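Local coordinates for protein phosphoribosylglycinamide synthetase (Anaerococcus prevotii, PDB 4DIM) that probably binds ATP and acts as a ligase of the ATP-grasp family, at residues K235-I238 and I239-K243; F367-S370 and N371-I374. One frame throughout, in Å; residues are numbered along the deposited sequence.

Contact 1. Residues K235-I238 and I239-K243; sequences KDDI and IEKTK
Ile238 O is gripped twice by Thr242. The amide Thr242 N reaches it at 3.0 Å with an N-H...O angle of 144°, and the hydroxyl Thr242 OG1 also donates to Ile238 O at 3.0 Å. The two donors come from opposite faces of the carbonyl plane, so the oxygen serves the helical bond and a side-chain bond one turn on. What makes this possible is the threonine's first torsion, which sets OG1 opposite the carbonyl carbon and next to the backbone N, while the side chain also packs on Val271, Phe196 and Ala198.

One residue back, the same i to i+4 spacing carries a salt bridge: Lys241 NZ donates to Asp237 OD1 at 2.7 Å, on the syn side of the carboxylate but 33° out of its plane. The aspartate turns its CG trans to its own N (chi1 -175°), which brings the carboxylate to the lysine. The lysine chain is extended beyond CG and passes the backbone oxygen, Lys241 CG lying 3.3 Å from Asp237 O, before its ammonium bonds also to Asn269 O. Replacing the lysine with an alanine would probably leave the Asp237 carboxylate without its mate and Asn269 O without this donor.

The main chain confirms the helix, with Glu240 N on Asp236 O and Lys241 N on Asp237 O, each at 3.0 Å; the bond from Ile239 N to Lys235 O, the oxygen of the N-cap residue, is weak at 3.5 Å. A further weak bridge joins Lys243 NZ to Glu240 OE2 at 3.4 Å. The carboxylates of Asp236 and Asp237 stand at the amino end of helix 236-253, where their negative charge would probably interact favourably with the helix dipole.

Contact 2. Residues F367-S370 and N371-I374; sequences FENS and NDCI
Asp372 folds its carboxylate back onto the start of the turn, and Asp372 OD2 takes two backbone donors there: Asn369 N at 2.9 Å, with a nearly straight N-H...O angle of 170°, and Glu368 N at 3.3 Å. Both meet the anti side of the oxygen, from opposite faces of the carboxylate plane. The first torsion of Asp372, with CG beside its own N (chi1 -57°), points the group back along the chain, and OD1 has a separate partner in a salt bridge to Lys365. Asp372 CB packs 3.7 Å from Phe367 CD2, with the ring and carboxylate planes 80° apart. The phenyl ring extends to Cys373, with Phe367 CE2 3.9 Å from Cys373 SG in an oblique sulfur-aromatic contact, and also meets the ring of Tyr218.

Asn371 binds Asn369 by both its main chain and its side chain. Asn371 N and Asn371 ND2 each lie 2.9 Å from Asn369 OD1 and approach it from opposite faces of the amide plane, a two-donor grip that should limit rotation of the Asn369 amide. Ser370 contributes mainly through its backbone: Ser370 O receives a weak bond from Cys373 N.

Asp372 N closes the turn on Asn369 O at 3.0 Å, from above the carbonyl plane. The bond from Asn371 N to Asn369 OD1 forms an Asx turn at Asn369, and Asp372 OD2 on Asn369 N matches one half of a capping box, the Asx turn taking the place of the other half; such side-chain capping is found at the amino end of a helical turn, here a short 3-10 segment.

In the fold
The two contacts come in series along the chain, with centres 33 Å apart and nearest atoms about 24 Å apart, so they do not touch. Contact 1 opens helix 236-253, which follows strand 223-230 and leads on to strand 258-267. Contact 2 is a capped turn just before strand 375-381. All three strands belong to the same eight-stranded antiparallel sheet. Strand 206-219 of that sheet serves both, meeting contact 1 through Val210 and Pro212 and contact 2 through Tyr218. One sheet thus links a helix start in the ATP-grasp part of the protein to a turn late in the chain.

Contact 1. Residues K235-I238 and I239-K243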
loop_
_atom_site.group_PDB
_atom_site.type_symbol
_atom_site.label_atom_id
_atom_site.label_comp_id
_atom_site.label_asym_id
_atom_site.label_seq_id
_atom_site.Cartn_x
_atom_site.Cartn_y
_atom_site.Cartn_z
ATOM N N LYS A 235 20.730 6.232 7.181
ATOM C CA LYS A 235 22.048 5.656 6.893
ATOM C C LYS A 235 21.854 4.394 6.000
ATOM O O LYS A 235 20.808 3.744 6.077
ATOM C CB LYS A 235 22.764 5.273 8.183
ATOM C CG LYS A 235 23.003 6.392 9.168
ATOM C CD LYS A 235 23.938 7.454 8.721
ATOM C CE LYS A 235 24.673 8.141 9.842
ATOM N NZ LYS A 235 26.104 7.679 9.969
ATOM N N ASP A 236 22.864 4.011 5.212
ATOM C CA ASP A 236 22.720 2.824 4.355
ATOM C C ASP A 236 22.476 1.527 5.176
ATOM O O ASP A 236 21.895 0.587 4.642
ATOM C CB ASP A 236 23.952 2.627 3.460
ATOM C CG ASP A 236 24.315 3.739 2.478
ATOM O OD1 ASP A 236 23.395 4.377 1.929
ATOM O OD2 ASP A 236 25.515 3.871 2.155
ATOM N N ASP A 237 22.894 1.485 6.467
ATOM C CA ASP A 237 22.700 0.347 7.357
ATOM C C ASP A 237 21.198 0.070 7.621
ATOM O O ASP A 237 20.803 -1.090 7.747
ATOM C CB ASP A 237 23.433 0.598 8.678
ATOM C CG ASP A 237 23.380 -0.582 9.622
ATOM O OD1 ASP A 237 23.082 -0.367 10.826
ATOM O OD2 ASP A 237 23.557 -1.742 9.144
ATOM N N ILE A 238 20.372 1.130 7.644
ATOM C CA ILE A 238 18.925 1.027 7.827
ATOM C C ILE A 238 18.313 0.496 6.528
ATOM O O ILE A 238 17.407 -0.335 6.554
ATOM C CB ILE A 238 18.309 2.412 8.240
ATOM C CG1 ILE A 238 19.017 3.018 9.459
ATOM C CG2 ILE A 238 16.810 2.299 8.515
ATOM C CD1 ILE A 238 19.250 2.048 10.639
ATOM N N ILE A 239 18.845 0.946 5.400
ATOM C CA ILE A 239 18.361 0.518 4.076
ATOM C C ILE A 239 18.584 -1.013 3.924
ATOM O O ILE A 239 17.715 -1.707 3.429
ATOM C CB ILE A 239 19.062 1.325 2.932
ATOM C CG1 ILE A 239 18.772 2.841 3.009
ATOM C CG2 ILE A 239 18.729 0.764 1.544
ATOM C CD1 ILE A 239 17.332 3.313 2.639
ATOM N N GLU A 240 19.742 -1.510 4.344
ATOM C CA GLU A 240 20.094 -2.933 4.252
ATOM C C GLU A 240 19.369 -3.772 5.260
ATOM O O GLU A 240 19.039 -4.916 4.966
ATOM C CB GLU A 240 21.591 -3.120 4.434
ATOM C CG GLU A 240 22.419 -2.502 3.317
ATOM C CD GLU A 240 22.018 -2.799 1.876
ATOM O OE1 GLU A 240 21.985 -3.994 1.488
ATOM O OE2 GLU A 240 21.761 -1.823 1.127
ATOM N N LYS A 241 19.138 -3.223 6.458
ATOM C CA LYS A 241 18.340 -3.893 7.478
ATOM C C LYS A 241 16.886 -4.096 6.990
ATOM O O LYS A 241 16.288 -5.101 7.328
ATOM C CB LYS A 241 18.371 -3.096 8.781
ATOM C CG LYS A 241 19.561 -3.418 9.659
ATOM C CD LYS A 241 19.675 -2.436 10.825
ATOM C CE LYS A 241 20.919 -2.655 11.665
ATOM N NZ LYS A 241 21.241 -1.455 12.462
ATOM N N THR A 242 16.351 -3.165 6.191
ATOM C CA THR A 242 14.999 -3.217 5.618
ATOM C C THR A 242 14.948 -4.318 4.532
ATOM O O THR A 242 14.009 -5.130 4.499
ATOM C CB THR A 242 14.608 -1.803 5.079
ATOM O OG1 THR A 242 14.514 -0.916 6.185
ATOM C CG2 THR A 242 13.294 -1.768 4.361
ATOM N N LYS A 243 15.961 -4.350 3.669
ATOM C CA LYS A 243 16.117 -5.375 2.639
ATOM C C LYS A 243 16.152 -6.762 3.282
ATOM O O LYS A 243 15.529 -7.698 2.785
ATOM C CB LYS A 243 17.423 -5.144 1.814
ATOM C CG LYS A 243 17.320 -4.014 0.770
ATOM C CD LYS A 243 18.609 -3.588 0.114
ATOM C CE LYS A 243 18.368 -2.399 -0.801
ATOM N NZ LYS A 243 19.615 -1.957 -1.508
#

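Contact 2. Residues F367-S370 and N371-I374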
loop_
_atom_site.group_PDB
_atom_site.type_symbol
_atom_site.label_atom_id
_atom_site.label_comp_id
_atom_site.label_asym_id
_atom_site.label_seq_id
_atom_site.Cartn_x
_atom_site.Cartn_y
_atom_site.Cartn_z
ATOM N N PHE A 367 -10.228 18.995 4.181
ATOM C CA PHE A 367 -9.577 17.693 4.278
ATOM C C PHE A 367 -9.684 17.006 5.630
ATOM O O PHE A 367 -9.264 17.540 6.658
ATOM C CB PHE A 367 -8.100 17.792 3.906
ATOM C CG PHE A 367 -7.456 16.459 3.644
ATOM C CD1 PHE A 367 -6.558 15.917 4.547
ATOM C CD2 PHE A 367 -7.715 15.763 2.473
ATOM C CE1 PHE A 367 -5.945 14.694 4.290
ATOM C CE2 PHE A 367 -7.091 14.546 2.214
ATOM C CZ PHE A 367 -6.222 14.012 3.131
ATOM N N GLU A 368 -10.232 15.782 5.578
ATOM C CA GLU A 368 -10.432 14.872 6.706
ATOM C C GLU A 368 -10.022 13.425 6.297
ATOM O O GLU A 368 -9.381 12.754 7.109
ATOM C CB GLU A 368 -11.888 14.943 7.273
ATOM C CG GLU A 368 -13.013 15.154 6.260
ATOM C CD GLU A 368 -14.334 15.653 6.824
ATOM O OE1 GLU A 368 -14.754 15.173 7.903
ATOM O OE2 GLU A 368 -14.969 16.505 6.160
ATOM N N ASN A 369 -10.358 12.952 5.063
ATOM C CA ASN A 369 -9.956 11.621 4.576
ATOM C C ASN A 369 -9.403 11.692 3.153
ATOM O O ASN A 369 -9.518 12.705 2.477
ATOM C CB ASN A 369 -11.121 10.630 4.641
ATOM C CG ASN A 369 -12.270 10.919 3.701
ATOM O OD1 ASN A 369 -12.255 10.507 2.540
ATOM N ND2 ASN A 369 -13.317 11.579 4.190
ATOM N N SER A 370 -8.812 10.591 2.709
ATOM C CA SER A 370 -8.169 10.439 1.396
ATOM C C SER A 370 -9.061 10.783 0.172
ATOM O O SER A 370 -8.528 11.192 -0.864
ATOM C CB SER A 370 -7.668 9.005 1.239
ATOM O OG SER A 370 -8.586 8.070 1.789
ATOM N N ASN A 371 -10.395 10.635 0.285
ATOM C CA ASN A 371 -11.316 10.901 -0.826
ATOM C C ASN A 371 -11.558 12.398 -0.995
ATOM O O ASN A 371 -12.137 12.803 -2.010
ATOM C CB ASN A 371 -12.638 10.148 -0.641
ATOM C CG ASN A 371 -12.424 8.652 -0.481
ATOM O OD1 ASN A 371 -12.165 7.931 -1.459
ATOM N ND2 ASN A 371 -12.418 8.164 0.762
ATOM N N ASP A 372 -11.085 13.220 -0.024
ATOM C CA ASP A 372 -11.155 14.680 -0.081
ATOM C C ASP A 372 -9.936 15.296 -0.847
ATOM O O ASP A 372 -9.805 16.524 -0.852
ATOM C CB ASP A 372 -11.234 15.276 1.344
ATOM C CG ASP A 372 -12.391 14.779 2.170
ATOM O OD1 ASP A 372 -13.530 14.778 1.654
ATOM O OD2 ASP A 372 -12.163 14.406 3.341
ATOM N N CYS A 373 -9.055 14.468 -1.490
ATOM C CA CYS A 373 -7.911 14.981 -2.259
ATOM C C CYS A 373 -8.439 15.687 -3.500
ATOM O O CYS A 373 -9.352 15.168 -4.160
ATOM C CB CYS A 373 -6.941 13.862 -2.650
ATOM S SG CYS A 373 -6.018 13.115 -1.269
ATOM N N ILE A 374 -7.866 16.867 -3.809
ATOM C CA ILE A 374 -8.199 17.670 -4.998
ATOM C C ILE A 374 -7.414 17.145 -6.215
ATOM O O ILE A 374 -7.891 17.219 -7.348
ATOM C CB ILE A 374 -7.928 19.172 -4.735
ATOM C CG1 ILE A 374 -8.941 19.712 -3.695
ATOM C CG2 ILE A 374 -7.942 20.007 -6.033
ATOM C CD1 ILE A 374 -8.448 19.677 -2.249
#